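Local atomic coordinates of putative phosphomethylpyrimidine kinase (Bacteroides thetaiotaomicron, PDB entry 3MBH), a protein that probably phosphorylates pyridoxal at the expense of ATP, as a pyridoxal kinase of the ribokinase clan, and is caught here with pyridoxal bound. Residues A[9-14]-A[76-81]; A[32-37]-A[228-233]; A[149-154]-A[168-173]. All blocks are in the same frame, centred on the assembly; numbering follows the deposited sequence. Where two conformers were deposited one is given.

Contacts 1 and 2 adjoin, their centres 11 Å apart, whereas contact 3 lies about 26 Å from the centre of each. Contact 1 pairs two parallel strands of the central sheet; contact 2 sets the end of helix 24-33 against helix 223-236. They touch where I10 N meets Q37 O at 2.8 Å, a probable hydrogen bond, and where I10 CD1 packs on F36 CB. The bound pyridoxal lies about 12 Å from the side chain of V13 and about 9 Å from that of S229, so both contacts are set back from the pocket. Contact 3, which joins helices 147-154 and 164-176, is away from the known sites.

Contact 1 (A[9-14]-A[76-81]); sequences KIAAVH and VQFDAI
A11 places its CB over the centre of the F78 ring, 3.6 Å from the centroid and 3° off the ring normal, a CH-pi contact in which the methyl is almost equally far from all six ring carbons. K9 CB comes to the edge of the same ring, 4.0 Å from F78 CD1. F78 CG stands anti to the carbonyl carbon, beside its own backbone N (chi1 -59°), and the ring beyond it offers a face to A11 CB. An alanine in place of F78 would probably deprive the A11 methyl of its aromatic face and open a gap beside F98 of helix 91-102. Hydrogen bonds hold the two segments in register beside this packing. K9 O accepts two N-H groups, D79 N at 2.8 Å and A80 N at 3.2 Å. K9 N donates to the anti lone pair of D79 OD2, also at 2.8 Å, so D79 grips K9 by backbone and carboxylate together. A11 N reaches A80 O at 3.0 Å, and the parallel bridges pair I10 with A80 and A11 with I81. I10 CG1 lies against A80 CB on one face of the sheet; on the other, V13 and I81 run side by side with their CG2 methyls 4.1 Å apart. Helix 91-102 covers that second face through V95 and F98, and W71 meets the F78 ring edge to face. Helix 24-33 packs on the first face through L31 over I10, while strand 37-40 pairs with strand 9-17, an alpha/beta/alpha layering in keeping with the ribokinase fold.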
ATOM      1  N   LYS A   9     -20.816  -7.687 -11.681  1.00 20.02           N
ATOM      2  CA  LYS A   9     -21.659  -6.534 -11.953  1.00 19.69           C
ATOM      3  C   LYS A   9     -22.828  -6.441 -10.955  1.00 18.80           C
ATOM      4  O   LYS A   9     -23.516  -7.439 -10.640  1.00 17.57           O
ATOM      5  CB  LYS A   9     -22.249  -6.583 -13.373  1.00 19.65           C
ATOM      6  CG  LYS A   9     -21.286  -6.767 -14.536  1.00 22.90           C
ATOM      7  CD  LYS A   9     -22.059  -6.612 -15.875  1.00 24.21           C
ATOM      8  CE  LYS A   9     -21.786  -7.699 -16.840  1.00 28.14           C
ATOM      9  NZ  LYS A   9     -20.425  -7.649 -17.493  1.00 32.67           N
ATOM     10  N   ILE A  10     -23.048  -5.237 -10.480  1.00 17.27           N
ATOM     11  CA  ILE A  10     -24.142  -4.928  -9.572  1.00 17.26           C
ATOM     12  C   ILE A  10     -25.102  -3.952 -10.201  1.00 16.43           C
ATOM     13  O   ILE A  10     -24.693  -2.842 -10.563  1.00 17.62           O
ATOM     14  CB  ILE A  10     -23.589  -4.328  -8.273  1.00 17.88           C
ATOM     15  CG1 ILE A  10     -22.581  -5.303  -7.650  1.00 20.24           C
ATOM     16  CG2 ILE A  10     -24.733  -4.007  -7.316  1.00 16.64           C
ATOM     17  CD1 ILE A  10     -21.793  -4.735  -6.463  1.00 20.82           C
ATOM     18  N   ALA A  11     -26.368  -4.319 -10.339  1.00 15.53           N
ATOM     19  CA  ALA A  11     -27.358  -3.361 -10.802  1.00 16.01           C
ATOM     20  C   ALA A  11     -27.755  -2.508  -9.558  1.00 16.46           C
ATOM     21  O   ALA A  11     -28.217  -3.061  -8.558  1.00 18.12           O
ATOM     22  CB  ALA A  11     -28.593  -4.089 -11.427  1.00 14.16           C
ATOM     23  N   ALA A  12     -27.594  -1.185  -9.655  1.00 15.43           N
ATOM     24  CA  ALA A  12     -27.820  -0.255  -8.581  1.00 16.06           C
ATOM     25  C   ALA A  12     -29.074   0.572  -8.850  1.00 15.42           C
ATOM     26  O   ALA A  12     -29.088   1.442  -9.733  1.00 15.43           O
ATOM     27  CB  ALA A  12     -26.584   0.653  -8.366  1.00 15.04           C
ATOM     28  N   VAL A  13     -30.136   0.251  -8.127  1.00 16.23           N
ATOM     29  CA  VAL A  13     -31.470   0.870  -8.278  1.00 15.78           C
ATOM     30  C   VAL A  13     -31.633   1.972  -7.184  1.00 16.28           C
ATOM     31  O   VAL A  13     -32.158   1.730  -6.112  1.00 15.85           O
ATOM     32  CB  VAL A  13     -32.616  -0.191  -8.234  1.00 15.46           C
ATOM     33  CG1 VAL A  13     -33.946   0.472  -8.666  1.00 14.30           C
ATOM     34  CG2 VAL A  13     -32.237  -1.453  -9.106  1.00 14.26           C
ATOM     35  N   HIS A  14     -31.113   3.156  -7.506  1.00 15.59           N
ATOM     36  CA  HIS A  14     -31.020   4.260  -6.619  1.00 15.98           C
ATOM     37  C   HIS A  14     -31.166   5.515  -7.457  1.00 15.58           C
ATOM     38  O   HIS A  14     -31.004   5.477  -8.679  1.00 15.44           O
ATOM     39  CB  HIS A  14     -29.642   4.335  -5.939  1.00 16.17           C
ATOM     40  CG  HIS A  14     -29.306   3.159  -5.073  1.00 15.82           C
ATOM     41  ND1 HIS A  14     -29.377   3.217  -3.702  1.00 15.25           N
ATOM     42  CD2 HIS A  14     -28.799   1.941  -5.373  1.00 15.40           C
ATOM     43  CE1 HIS A  14     -29.015   2.052  -3.188  1.00 17.52           C
ATOM     44  NE2 HIS A  14     -28.660   1.251  -4.179  1.00 16.07           N
ATOM     45  N   VAL A  76     -27.557  -8.840 -20.538  1.00 21.04           N
ATOM     46  CA  VAL A  76     -26.699  -8.523 -19.401  1.00 20.93           C
ATOM     47  C   VAL A  76     -27.108  -9.371 -18.209  1.00 19.92           C
ATOM     48  O   VAL A  76     -28.286  -9.607 -17.966  1.00 20.18           O
ATOM     49  CB  VAL A  76     -26.639  -6.998 -19.071  1.00 21.62           C
ATOM     50  CG1 VAL A  76     -27.971  -6.465 -18.853  1.00 25.48           C
ATOM     51  CG2 VAL A  76     -25.806  -6.746 -17.803  1.00 22.57           C
ATOM     52  N   GLN A  77     -26.109  -9.844 -17.491  0.80 20.62           N
ATOM     53  CA  GLN A  77     -26.320 -10.625 -16.292  0.80 22.29           C
ATOM     54  C   GLN A  77     -25.728  -9.913 -15.076  0.80 21.22           C
ATOM     55  O   GLN A  77     -24.595  -9.441 -15.113  0.80 20.95           O
ATOM     56  CB  GLN A  77     -25.677 -11.989 -16.441  0.80 23.29           C
ATOM     57  CG  GLN A  77     -26.222 -12.833 -17.585  0.80 27.89           C
ATOM     58  CD  GLN A  77     -27.401 -13.672 -17.153  0.80 32.72           C
ATOM     59  OE1 GLN A  77     -27.487 -14.852 -17.503  0.80 37.12           O
ATOM     60  NE2 GLN A  77     -28.294 -13.084 -16.349  0.80 34.27           N
ATOM     61  N   PHE A  78     -26.499  -9.850 -13.996  1.00 19.76           N
ATOM     62  CA  PHE A  78     -26.012  -9.232 -12.773  1.00 19.52           C
ATOM     63  C   PHE A  78     -25.692 -10.235 -11.699  1.00 19.04           C
ATOM     64  O   PHE A  78     -26.433 -11.170 -11.488  1.00 20.22           O
ATOM     65  CB  PHE A  78     -27.005  -8.191 -12.260  1.00 19.05           C
ATOM     66  CG  PHE A  78     -27.264  -7.085 -13.251  1.00 19.55           C
ATOM     67  CD1 PHE A  78     -26.270  -6.184 -13.557  1.00 19.84           C
ATOM     68  CD2 PHE A  78     -28.473  -6.982 -13.896  1.00 19.05           C
ATOM     69  CE1 PHE A  78     -26.503  -5.195 -14.489  1.00 22.17           C
ATOM     70  CE2 PHE A  78     -28.729  -5.961 -14.806  1.00 17.76           C
ATOM     71  CZ  PHE A  78     -27.764  -5.073 -15.103  1.00 19.46           C
ATOM     72  N   ASP A  79     -24.598 -10.019 -11.004  1.00 18.69           N
ATOM     73  CA  ASP A  79     -24.209 -10.853  -9.861  1.00 18.99           C
ATOM     74  C   ASP A  79     -24.929 -10.388  -8.620  1.00 18.70           C
ATOM     75  O   ASP A  79     -25.115 -11.155  -7.670  1.00 19.03           O
ATOM     76  CB  ASP A  79     -22.714 -10.783  -9.709  1.00 18.94           C
ATOM     77  CG  ASP A  79     -22.009 -11.239 -10.986  1.00 21.18           C
ATOM     78  OD1 ASP A  79     -22.058 -12.445 -11.212  1.00 19.80           O
ATOM     79  OD2 ASP A  79     -21.503 -10.399 -11.792  1.00 20.51           O
ATOM     80  N   ALA A  80     -25.373  -9.133  -8.636  1.00 17.19           N
ATOM     81  CA  ALA A  80     -26.143  -8.628  -7.537  1.00 16.41           C
ATOM     82  C   ALA A  80     -27.048  -7.521  -7.982  1.00 16.09           C
ATOM     83  O   ALA A  80     -26.796  -6.916  -8.995  1.00 17.05           O
ATOM     84  CB  ALA A  80     -25.243  -8.156  -6.428  1.00 15.98           C
ATOM     85  N   ILE A  81     -28.118  -7.296  -7.219  1.00 16.27           N
ATOM     86  CA  ILE A  81     -29.053  -6.188  -7.420  1.00 16.42           C
ATOM     87  C   ILE A  81     -29.235  -5.530  -6.052  1.00 17.24           C
ATOM     88  O   ILE A  81     -29.530  -6.200  -5.051  1.00 16.29           O
ATOM     89  CB  ILE A  81     -30.445  -6.621  -7.947  1.00 16.89           C
ATOM     90  CG1 ILE A  81     -30.288  -7.365  -9.272  1.00 17.49           C
ATOM     91  CG2 ILE A  81     -31.408  -5.369  -8.052  1.00 13.38           C
ATOM     92  CD1 ILE A  81     -31.535  -7.977  -9.855  1.00 18.10           C
TER

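Contact 2 (A[32-37]-A[228-233])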
ATOM      1  N   SER A  32     -17.183   0.311  -6.856  1.00 16.74           N
ATOM      2  CA  SER A  32     -16.092   0.276  -7.828  1.00 17.55           C
ATOM      3  C   SER A  32     -14.747   0.065  -7.109  1.00 15.64           C
ATOM      4  O   SER A  32     -13.929  -0.731  -7.553  1.00 15.84           O
ATOM      5  CB  SER A  32     -15.945   1.578  -8.603  1.00 19.25           C
ATOM      6  OG  SER A  32     -17.155   1.974  -9.196  1.00 27.22           O
ATOM      7  N   SER A  33     -14.522   0.807  -6.026  0.50 14.98           N
ATOM      8  CA  SER A  33     -13.298   0.677  -5.224  0.50 15.17           C
ATOM      9  C   SER A  33     -13.155  -0.752  -4.717  0.50 14.98           C
ATOM     10  O   SER A  33     -12.060  -1.305  -4.709  0.50 15.68           O
ATOM     11  CB  SER A  33     -13.301   1.674  -4.059  0.50 14.88           C
ATOM     12  OG  SER A  33     -13.322   3.007  -4.561  0.50 15.56           O
HETATM   13  N   MSE A  34     -14.276  -1.378  -4.390  1.00 14.97           N
HETATM   14  CA  MSE A  34     -14.255  -2.721  -3.862  1.00 15.62           C
HETATM   15  C   MSE A  34     -14.149  -3.760  -4.972  1.00 16.70           C
HETATM   16  O   MSE A  34     -14.089  -4.949  -4.676  1.00 16.73           O
HETATM   17  CB  MSE A  34     -15.456  -2.983  -2.992  1.00 15.84           C
HETATM   18  CG  MSE A  34     -15.427  -2.081  -1.704  1.00 18.76           C
HETATM   19 SE   MSE A  34     -16.918  -2.393  -0.523  0.75 14.88          SE
HETATM   20  CE  MSE A  34     -16.173  -3.920   0.388  1.00 14.10           C
ATOM     21  N   GLY A  35     -14.099  -3.324  -6.227  1.00 15.84           N
ATOM     22  CA  GLY A  35     -13.807  -4.237  -7.317  1.00 16.15           C
ATOM     23  C   GLY A  35     -14.969  -4.647  -8.178  1.00 16.25           C
ATOM     24  O   GLY A  35     -14.820  -5.536  -9.000  1.00 16.82           O
ATOM     25  N   PHE A  36     -16.113  -3.972  -8.035  1.00 16.42           N
ATOM     26  CA  PHE A  36     -17.339  -4.359  -8.726  1.00 17.28           C
ATOM     27  C   PHE A  36     -17.713  -3.286  -9.698  1.00 17.42           C
ATOM     28  O   PHE A  36     -17.474  -2.114  -9.415  1.00 18.46           O
ATOM     29  CB  PHE A  36     -18.463  -4.586  -7.723  1.00 16.98           C
ATOM     30  CG  PHE A  36     -18.113  -5.619  -6.715  1.00 19.36           C
ATOM     31  CD1 PHE A  36     -18.095  -6.956  -7.079  1.00 21.56           C
ATOM     32  CD2 PHE A  36     -17.700  -5.264  -5.441  1.00 18.43           C
ATOM     33  CE1 PHE A  36     -17.696  -7.921  -6.177  1.00 20.69           C
ATOM     34  CE2 PHE A  36     -17.304  -6.200  -4.553  1.00 18.83           C
ATOM     35  CZ  PHE A  36     -17.308  -7.537  -4.905  1.00 22.05           C
ATOM     36  N   GLN A  37     -18.230  -3.678 -10.864  1.00 16.99           N
ATOM     37  CA  GLN A  37     -18.822  -2.708 -11.778  1.00 16.60           C
ATOM     38  C   GLN A  37     -20.278  -2.423 -11.339  1.00 17.10           C
ATOM     39  O   GLN A  37     -21.034  -3.357 -11.118  1.00 17.26           O
ATOM     40  CB  GLN A  37     -18.822  -3.225 -13.227  1.00 16.64           C
ATOM     41  CG  GLN A  37     -19.484  -2.224 -14.157  1.00 18.41           C
ATOM     42  CD  GLN A  37     -19.478  -2.676 -15.622  1.00 19.63           C
ATOM     43  OE1 GLN A  37     -19.165  -3.798 -15.915  1.00 16.28           O
ATOM     44  NE2 GLN A  37     -19.780  -1.759 -16.528  1.00 16.71           N
ATOM     45  N   THR A 228     -24.765   0.246   3.502  1.00 16.86           N
ATOM     46  CA  THR A 228     -25.297  -0.848   2.693  1.00 17.11           C
ATOM     47  C   THR A 228     -24.381  -1.160   1.530  1.00 16.69           C
ATOM     48  O   THR A 228     -24.203  -2.346   1.207  1.00 16.15           O
ATOM     49  CB  THR A 228     -26.807  -0.613   2.293  1.00 16.91           C
ATOM     50  OG1 THR A 228     -27.545  -0.369   3.504  1.00 15.75           O
ATOM     51  CG2 THR A 228     -27.390  -1.843   1.499  1.00 13.26           C
ATOM     52  N   SER A 229     -23.723  -0.131   0.971  1.00 16.34           N
ATOM     53  CA  SER A 229     -22.748  -0.324  -0.113  1.00 16.24           C
ATOM     54  C   SER A 229     -21.543  -1.170   0.398  1.00 16.91           C
ATOM     55  O   SER A 229     -21.119  -2.144  -0.271  1.00 16.47           O
ATOM     56  CB  SER A 229     -22.225   1.026  -0.639  1.00 16.82           C
ATOM     57  OG  SER A 229     -23.194   1.713  -1.405  1.00 16.61           O
ATOM     58  N   VAL A 230     -21.054  -0.861   1.607  1.00 16.41           N
ATOM     59  CA  VAL A 230     -19.943  -1.652   2.162  1.00 16.59           C
ATOM     60  C   VAL A 230     -20.398  -3.064   2.510  1.00 16.15           C
ATOM     61  O   VAL A 230     -19.699  -4.037   2.215  1.00 17.32           O
ATOM     62  CB  VAL A 230     -19.219  -0.960   3.318  1.00 17.12           C
ATOM     63  CG1 VAL A 230     -18.111  -1.915   3.830  1.00 14.24           C
ATOM     64  CG2 VAL A 230     -18.637   0.419   2.852  1.00 15.80           C
ATOM     65  N   ILE A 231     -21.597  -3.192   3.071  1.00 16.06           N
ATOM     66  CA  ILE A 231     -22.146  -4.528   3.350  1.00 15.79           C
ATOM     67  C   ILE A 231     -22.223  -5.388   2.061  1.00 16.10           C
ATOM     68  O   ILE A 231     -21.784  -6.542   2.047  1.00 14.37           O
ATOM     69  CB  ILE A 231     -23.514  -4.490   4.073  1.00 15.84           C
ATOM     70  CG1 ILE A 231     -23.336  -3.891   5.472  1.00 16.62           C
ATOM     71  CG2 ILE A 231     -24.163  -5.927   4.142  1.00 15.95           C
ATOM     72  CD1 ILE A 231     -22.709  -4.784   6.569  1.00 15.59           C
ATOM     73  N   THR A 232     -22.731  -4.812   0.987  1.00 15.36           N
ATOM     74  CA  THR A 232     -22.881  -5.528  -0.267  1.00 15.57           C
ATOM     75  C   THR A 232     -21.557  -5.952  -0.823  1.00 16.68           C
ATOM     76  O   THR A 232     -21.384  -7.124  -1.197  1.00 18.04           O
ATOM     77  CB  THR A 232     -23.569  -4.619  -1.284  1.00 16.84           C
ATOM     78  OG1 THR A 232     -24.842  -4.292  -0.748  1.00 16.08           O
ATOM     79  CG2 THR A 232     -23.754  -5.302  -2.636  1.00 17.36           C
ATOM     80  N   GLY A 233     -20.610  -5.007  -0.899  1.00 15.40           N
ATOM     81  CA  GLY A 233     -19.307  -5.329  -1.393  1.00 15.02           C
ATOM     82  C   GLY A 233     -18.611  -6.400  -0.534  1.00 14.95           C
ATOM     83  O   GLY A 233     -17.966  -7.291  -1.062  1.00 14.33           O
TER
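M34, here selenomethionine, drives its end into the backbone of helix 223-236 at G233, with CE 3.6 Å from G233 C and SE 3.9 Å from G233 CA. This is the tight part of the contact: a CB on G233 would collide with the selenium, so the glycine lets the helix surface come this near. The side chain bends at its last torsion (chi3 83°), which brings CE up to G233 C. F36 joins from the same segment, its CE2 3.7 Å from G233 O. The rest is looser: M34 CE stands 4.4 Å from V230 CG1, and SE 4.2 Å from S229 O. On the more exposed side, G35 ends helix 24-33 in a Schellman motif whose positive phi (105°) suits glycine, and H277 of the second subunit bonds to S33 O. Within helix 223-236, T228 O accepts both T232 N and T232 OG1, from opposite faces of its plane, and S229 OG bonds to D225 O. Since no polar bond joins the two segments, they meet by van der Waals packing, and their fit depends on shape: a long, flexible side chain laid on a helix bare of CB at G233.

Contact 3 (A[149-154]-A[168-173]); sequences ELFYLL and KEYLRL
Y170 and F151 form a T-shaped pair: the edge of the F151 ring points at the face of the Y170 ring, with the planes at 78° and the centroids 5.2 Å apart. The approach is toward the phenol end, where F151 CE1 lies 3.7 Å from Y170 CZ and the hydroxyl sits at the F151 edge, in the plane of that ring. Y170 OH is hydrogen-bonded to S162 OG in the loop leading to helix 164-176, which ties down the far end of the ring. Nearer the backbone, two leucines cross Y170 at about right angles. L150 brings CD2 to 3.6 Å from Y170 CD2, and L154 brings CD1 to 3.7 Å from Y170 CD1, so each methyl meets its own delta carbon. L150 has CG anti to its backbone N (chi1 166°), which carries CG toward Y170. L150 CD2 also lies over the face of the F151 ring. L154 CD2 adds a slacker touch on L173 CB at 4.2 Å. The axes of segments 149-154 and 168-173 come within 11.3 Å and are inclined by 54°. These two successive helices also pack on the central sheet, in keeping with the alpha/beta ribokinase-like fold: I184 of strand 181-189 receives L150 and L171, L171 also packs on Y199 and Y201 of strand 195-202, and L153 packs on M133 of helix 127-136.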
ATOM      1  N   GLU A 149     -37.248   2.993   9.805  1.00 17.68           N
ATOM      2  CA  GLU A 149     -37.725   2.184   8.707  1.00 17.35           C
ATOM      3  C   GLU A 149     -38.211   0.837   9.225  1.00 16.95           C
ATOM      4  O   GLU A 149     -39.204   0.300   8.723  1.00 16.62           O
ATOM      5  CB  GLU A 149     -36.630   2.033   7.656  1.00 17.43           C
ATOM      6  CG  GLU A 149     -36.354   3.318   6.968  1.00 18.92           C
ATOM      7  CD  GLU A 149     -35.018   3.405   6.259  1.00 19.42           C
ATOM      8  OE1 GLU A 149     -34.096   2.567   6.490  1.00 19.14           O
ATOM      9  OE2 GLU A 149     -34.931   4.321   5.428  1.00 15.18           O
ATOM     10  N   LEU A 150     -37.589   0.331  10.284  1.00 17.57           N
ATOM     11  CA  LEU A 150     -38.025  -0.929  10.870  1.00 17.61           C
ATOM     12  C   LEU A 150     -39.459  -0.839  11.352  1.00 18.13           C
ATOM     13  O   LEU A 150     -40.277  -1.747  11.123  1.00 16.61           O
ATOM     14  CB  LEU A 150     -37.150  -1.345  12.059  1.00 18.94           C
ATOM     15  CG  LEU A 150     -37.786  -2.476  12.914  1.00 20.27           C
ATOM     16  CD1 LEU A 150     -37.422  -3.801  12.349  1.00 22.89           C
ATOM     17  CD2 LEU A 150     -37.380  -2.359  14.286  1.00 24.92           C
ATOM     18  N   PHE A 151     -39.764   0.220  12.081  1.00 18.33           N
ATOM     19  CA  PHE A 151     -41.111   0.312  12.634  1.00 18.59           C
ATOM     20  C   PHE A 151     -42.138   0.605  11.516  1.00 18.88           C
ATOM     21  O   PHE A 151     -43.231   0.050  11.540  1.00 18.63           O
ATOM     22  CB  PHE A 151     -41.150   1.325  13.765  1.00 19.20           C
ATOM     23  CG  PHE A 151     -40.480   0.837  15.016  1.00 19.13           C
ATOM     24  CD1 PHE A 151     -41.032  -0.203  15.745  1.00 20.24           C
ATOM     25  CD2 PHE A 151     -39.311   1.391  15.452  1.00 21.72           C
ATOM     26  CE1 PHE A 151     -40.416  -0.673  16.870  1.00 21.72           C
ATOM     27  CE2 PHE A 151     -38.677   0.921  16.605  1.00 21.90           C
ATOM     28  CZ  PHE A 151     -39.226  -0.103  17.295  1.00 22.02           C
ATOM     29  N   TYR A 152     -41.763   1.384  10.499  1.00 19.96           N
ATOM     30  CA  TYR A 152     -42.642   1.558   9.323  1.00 20.32           C
ATOM     31  C   TYR A 152     -42.906   0.213   8.617  1.00 20.54           C
ATOM     32  O   TYR A 152     -44.039  -0.111   8.295  1.00 20.12           O
ATOM     33  CB  TYR A 152     -42.064   2.579   8.350  1.00 20.93           C
ATOM     34  CG  TYR A 152     -42.395   4.008   8.755  1.00 22.56           C
ATOM     35  CD1 TYR A 152     -43.726   4.455   8.803  1.00 22.47           C
ATOM     36  CD2 TYR A 152     -41.392   4.913   9.098  1.00 22.09           C
ATOM     37  CE1 TYR A 152     -44.011   5.783   9.179  1.00 23.27           C
ATOM     38  CE2 TYR A 152     -41.675   6.199   9.498  1.00 20.80           C
ATOM     39  CZ  TYR A 152     -42.978   6.627   9.538  1.00 22.48           C
ATOM     40  OH  TYR A 152     -43.231   7.929   9.906  1.00 27.18           O
ATOM     41  N   LEU A 153     -41.876  -0.609   8.461  1.00 20.76           N
ATOM     42  CA  LEU A 153     -42.036  -1.912   7.820  1.00 21.26           C
ATOM     43  C   LEU A 153     -42.911  -2.855   8.648  1.00 22.43           C
ATOM     44  O   LEU A 153     -43.737  -3.559   8.084  1.00 22.25           O
ATOM     45  CB  LEU A 153     -40.706  -2.574   7.541  1.00 20.43           C
ATOM     46  CG  LEU A 153     -39.880  -1.921   6.445  1.00 21.82           C
ATOM     47  CD1 LEU A 153     -38.444  -2.389   6.407  1.00 17.93           C
ATOM     48  CD2 LEU A 153     -40.587  -2.131   5.098  1.00 17.53           C
ATOM     49  N   LEU A 154     -42.744  -2.857   9.973  1.00 23.37           N
ATOM     50  CA  LEU A 154     -43.556  -3.704  10.838  1.00 24.21           C
ATOM     51  C   LEU A 154     -44.955  -3.111  11.147  1.00 25.50           C
ATOM     52  O   LEU A 154     -45.769  -3.778  11.768  1.00 26.34           O
ATOM     53  CB  LEU A 154     -42.800  -3.976  12.128  1.00 23.83           C
ATOM     54  CG  LEU A 154     -41.541  -4.828  12.000  1.00 24.14           C
ATOM     55  CD1 LEU A 154     -40.914  -5.038  13.346  1.00 23.40           C
ATOM     56  CD2 LEU A 154     -41.850  -6.172  11.366  1.00 23.83           C
ATOM     57  N   LYS A 168     -34.094  -8.596  18.806  1.00 20.68           N
ATOM     58  CA  LYS A 168     -33.988  -9.956  18.245  1.00 20.69           C
ATOM     59  C   LYS A 168     -35.310 -10.426  17.627  1.00 20.89           C
ATOM     60  O   LYS A 168     -35.337 -11.007  16.535  1.00 20.27           O
ATOM     61  CB  LYS A 168     -33.504 -10.950  19.310  1.00 20.76           C
ATOM     62  CG  LYS A 168     -32.016 -10.787  19.663  1.00 22.51           C
ATOM     63  CD  LYS A 168     -31.508 -11.745  20.742  1.00 24.54           C
ATOM     64  CE  LYS A 168     -31.180 -13.149  20.225  1.00 27.31           C
ATOM     65  NZ  LYS A 168     -30.752 -14.160  21.330  1.00 27.70           N
ATOM     66  N   GLU A 169     -36.416 -10.162  18.334  1.00 21.57           N
ATOM     67  CA  GLU A 169     -37.753 -10.483  17.826  1.00 21.54           C
ATOM     68  C   GLU A 169     -38.043  -9.686  16.560  1.00 20.35           C
ATOM     69  O   GLU A 169     -38.540 -10.244  15.610  1.00 20.21           O
ATOM     70  CB  GLU A 169     -38.851 -10.249  18.886  1.00 22.62           C
ATOM     71  CG  GLU A 169     -39.890 -11.416  19.092  1.00 27.88           C
ATOM     72  CD  GLU A 169     -40.630 -11.876  17.797  1.00 36.18           C
ATOM     73  OE1 GLU A 169     -39.951 -12.435  16.876  1.00 41.94           O
ATOM     74  OE2 GLU A 169     -41.893 -11.703  17.705  1.00 39.55           O
ATOM     75  N   TYR A 170     -37.722  -8.397  16.498  1.00 20.30           N
ATOM     76  CA  TYR A 170     -37.985  -7.666  15.251  1.00 20.16           C
ATOM     77  C   TYR A 170     -37.190  -8.264  14.069  1.00 19.64           C
ATOM     78  O   TYR A 170     -37.677  -8.363  12.942  1.00 19.55           O
ATOM     79  CB  TYR A 170     -37.608  -6.197  15.378  1.00 21.50           C
ATOM     80  CG  TYR A 170     -38.239  -5.399  16.492  1.00 24.44           C
ATOM     81  CD1 TYR A 170     -39.598  -5.478  16.768  1.00 25.86           C
ATOM     82  CD2 TYR A 170     -37.473  -4.476  17.213  1.00 28.39           C
ATOM     83  CE1 TYR A 170     -40.171  -4.696  17.792  1.00 28.77           C
ATOM     84  CE2 TYR A 170     -38.041  -3.703  18.247  1.00 30.47           C
ATOM     85  CZ  TYR A 170     -39.382  -3.818  18.530  1.00 29.28           C
ATOM     86  OH  TYR A 170     -39.916  -3.027  19.548  1.00 32.57           O
ATOM     87  N   LEU A 171     -35.939  -8.631  14.329  1.00 18.86           N
ATOM     88  CA  LEU A 171     -35.054  -9.217  13.284  1.00 18.77           C
ATOM     89  C   LEU A 171     -35.703 -10.488  12.706  1.00 19.14           C
ATOM     90  O   LEU A 171     -35.798 -10.670  11.508  1.00 17.48           O
ATOM     91  CB  LEU A 171     -33.666  -9.506  13.862  1.00 17.90           C
ATOM     92  CG  LEU A 171     -32.756  -8.286  14.082  1.00 17.27           C
ATOM     93  CD1 LEU A 171     -31.675  -8.707  15.000  1.00 14.17           C
ATOM     94  CD2 LEU A 171     -32.135  -7.721  12.757  1.00 12.94           C
ATOM     95  N   ARG A 172     -36.155 -11.343  13.601  0.70 20.09           N
ATOM     96  CA  ARG A 172     -36.788 -12.575  13.207  0.70 20.84           C
ATOM     97  C   ARG A 172     -38.107 -12.337  12.433  0.70 20.40           C
ATOM     98  O   ARG A 172     -38.370 -13.043  11.457  0.70 19.91           O
ATOM     99  CB  ARG A 172     -36.976 -13.435  14.461  0.70 21.40           C
ATOM    100  CG  ARG A 172     -37.703 -14.719  14.259  0.70 24.16           C
ATOM    101  CD  ARG A 172     -37.027 -15.562  13.220  0.70 26.73           C
ATOM    102  NE  ARG A 172     -37.554 -16.914  13.237  0.70 31.44           N
ATOM    103  CZ  ARG A 172     -37.022 -17.915  12.551  0.70 32.30           C
ATOM    104  NH1 ARG A 172     -35.978 -17.693  11.750  0.70 32.15           N
ATOM    105  NH2 ARG A 172     -37.559 -19.125  12.637  0.70 30.96           N
ATOM    106  N   LEU A 173     -38.918 -11.355  12.852  1.00 20.24           N
ATOM    107  CA  LEU A 173     -40.209 -11.066  12.187  1.00 20.13           C
ATOM    108  C   LEU A 173     -39.961 -10.605  10.764  1.00 19.82           C
ATOM    109  O   LEU A 173     -40.651 -11.018   9.844  1.00 20.90           O
ATOM    110  CB  LEU A 173     -40.996  -9.954  12.878  1.00 20.41           C
ATOM    111  CG  LEU A 173     -41.741 -10.207  14.169  1.00 23.41           C
ATOM    112  CD1 LEU A 173     -42.415  -8.890  14.584  1.00 25.08           C
ATOM    113  CD2 LEU A 173     -42.798 -11.343  14.058  1.00 20.69           C
TER